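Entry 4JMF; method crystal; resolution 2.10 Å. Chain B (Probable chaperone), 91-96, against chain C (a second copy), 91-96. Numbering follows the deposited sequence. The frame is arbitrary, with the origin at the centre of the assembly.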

# COMPACT_ATOMS: atom_id res chain seq x y z
N GLN B 91 -2.38 2.18 -6.52
CA GLN B 91 -1.31 2.88 -7.20
C GLN B 91 -1.81 4.24 -7.64
O GLN B 91 -2.99 4.40 -7.94
CB GLN B 91 -0.82 2.08 -8.42
CG GLN B 91 -0.04 0.81 -8.06
CD GLN B 91 1.41 1.10 -7.67
OE1 GLN B 91 2.31 1.10 -8.52
NE2 GLN B 91 1.64 1.33 -6.38
N PRO B 92 -0.91 5.23 -7.66
CA PRO B 92 -1.31 6.56 -8.14
C PRO B 92 -1.41 6.50 -9.66
O PRO B 92 -0.56 5.85 -10.28
CB PRO B 92 -0.12 7.45 -7.74
CG PRO B 92 0.76 6.60 -6.85
CD PRO B 92 0.51 5.19 -7.28
N LEU B 93 -2.41 7.14 -10.24
CA LEU B 93 -2.55 7.10 -11.70
C LEU B 93 -1.31 7.62 -12.44
O LEU B 93 -1.02 7.19 -13.55
CB LEU B 93 -3.81 7.87 -12.13
CG LEU B 93 -5.15 7.32 -11.65
CD1 LEU B 93 -6.30 8.24 -12.07
CD2 LEU B 93 -5.39 5.91 -12.18
N GLN B 94 -0.57 8.54 -11.81
CA GLN B 94 0.66 9.10 -12.40
C GLN B 94 1.73 8.07 -12.71
O GLN B 94 2.62 8.32 -13.52
CB GLN B 94 1.28 10.14 -11.47
CG GLN B 94 0.60 11.49 -11.47
CD GLN B 94 -0.90 11.40 -11.26
OE1 GLN B 94 -1.37 10.88 -10.23
NE2 GLN B 94 -1.66 11.87 -12.25
N LEU B 95 1.68 6.91 -12.05
CA LEU B 95 2.70 5.88 -12.21
C LEU B 95 2.22 4.71 -13.07
O LEU B 95 2.98 3.78 -13.34
CB LEU B 95 3.13 5.33 -10.85
CG LEU B 95 3.97 6.20 -9.92
CD1 LEU B 95 4.54 5.34 -8.77
CD2 LEU B 95 5.08 6.87 -10.70
N LEU B 96 0.97 4.75 -13.49
CA LEU B 96 0.38 3.56 -14.12
C LEU B 96 0.33 3.66 -15.64
O LEU B 96 -0.68 4.10 -16.22
CB LEU B 96 -1.02 3.28 -13.56
CG LEU B 96 -1.11 2.79 -12.11
CD1 LEU B 96 -2.52 2.94 -11.60
CD2 LEU B 96 -0.68 1.33 -11.99
N GLN C 91 4.98 6.39 0.36
CA GLN C 91 4.52 7.21 -0.76
C GLN C 91 5.58 7.25 -1.85
O GLN C 91 6.77 7.25 -1.55
CB GLN C 91 4.31 8.65 -0.34
CG GLN C 91 3.28 8.89 0.71
CD GLN C 91 3.10 10.37 0.99
OE1 GLN C 91 2.03 10.94 0.72
NE2 GLN C 91 4.14 11.00 1.55
N PRO C 92 5.14 7.33 -3.11
CA PRO C 92 6.07 7.57 -4.22
C PRO C 92 6.58 9.01 -4.17
O PRO C 92 5.82 9.93 -3.85
CB PRO C 92 5.19 7.39 -5.47
CG PRO C 92 3.85 6.84 -4.97
CD PRO C 92 3.74 7.33 -3.55
N LEU C 93 7.85 9.22 -4.49
CA LEU C 93 8.46 10.54 -4.36
C LEU C 93 8.27 11.45 -5.57
O LEU C 93 8.46 12.66 -5.48
CB LEU C 93 9.94 10.40 -4.04
CG LEU C 93 10.11 10.10 -2.56
CD1 LEU C 93 11.56 10.00 -2.19
CD2 LEU C 93 9.42 11.18 -1.75
N GLN C 94 7.88 10.86 -6.68
CA GLN C 94 7.67 11.57 -7.94
C GLN C 94 6.47 12.53 -7.85
O GLN C 94 6.13 13.22 -8.81
CB GLN C 94 7.43 10.53 -9.03
CG GLN C 94 7.31 11.04 -10.45
CD GLN C 94 7.82 10.03 -11.45
OE1 GLN C 94 8.88 9.42 -11.25
NE2 GLN C 94 7.07 9.82 -12.53
N LEU C 95 5.85 12.59 -6.68
CA LEU C 95 4.56 13.26 -6.54
C LEU C 95 4.52 14.35 -5.45
O LEU C 95 3.67 15.25 -5.50
CB LEU C 95 3.47 12.20 -6.28
CG LEU C 95 2.74 11.46 -7.42
CD1 LEU C 95 3.65 10.76 -8.44
CD2 LEU C 95 1.75 10.45 -6.82
N LEU C 96 5.45 14.29 -4.50
CA LEU C 96 5.27 14.96 -3.20
C LEU C 96 5.58 16.45 -3.04
O LEU C 96 6.32 17.04 -3.83
CB LEU C 96 6.01 14.19 -2.10
CG LEU C 96 5.54 12.75 -1.94
CD1 LEU C 96 6.14 12.12 -0.70
CD2 LEU C 96 4.01 12.64 -1.92

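The two copies meet here through side chains alone. No hydrogen bond crosses between the stretches, and the backbones stay well apart: the CA atoms of Pro92(B) and Pro92(C) lie 8.4 Å from each other, and those of Gln94(B) and Leu95(C) 8.2 Å. That spacing leaves room for a layer of side chains, and what fills it is mostly hydrocarbon, burying about 250 Å² in all.

At the centre the two prolines touch, CG of Pro92(B) lying 3.6 Å from CG of Pro92(C). Both CA-to-CB bonds point toward the other stretch, and both rings have the C-gamma exo pucker. Proline suits the site because its ring closes back onto its own nitrogen: the apolar surface is held in place, no side-chain torsion has to be frozen, and the residue has no amide hydrogen to satisfy. Its phi, near -75° in each copy, is also compatible with the strand, which begins earlier in each chain and includes Gln91 and Pro92.

A leucine from each chain flanks this pair by packing on the partner's proline. CD2 of Leu95(C) comes to 3.7 Å from CB of Pro92(B), and CD1 of Leu95(B) to 3.9 Å from CB of Pro92(C). The exchange is reciprocal, but the conformations differ. Leu95(B) has the common m,t rotamer; its CA-to-CB bond points sideways, and the branched end brings the side chain to the partner. Leu95(C) already points toward chain B and has chi1 at -87° and chi2 at 54°, a less usual combination for leucine. Its two methyls reach different neighbours: while CD2 meets the proline, CD1 lies 3.9 Å from CB of Gln94(B).

The backbones differ as well. In chain B, residues 93-95 form a 3-10 segment, with N of Leu95(B) bonded to O of Pro92(B) at 3.0 Å and N of Leu96(B) to O of Leu93(B) at 3.1 Å. Chain C has no such bonds within its stretch.

Glutamine is at ease at this exposed margin because its polar amide tolerates solvent, and in Gln94(B), m at chi1 and p at chi2, the aliphatic CB packs on Leu95(C). Gln94(C) is instead t at chi1, with chi2 between wells at 149°, and here the amide end makes the approach: its NE2 lies 4.0 Å from CD2 of Leu95(B), a van der Waals approach. Leu93(B) and Gln91(C) point away from the contact and take no part in it.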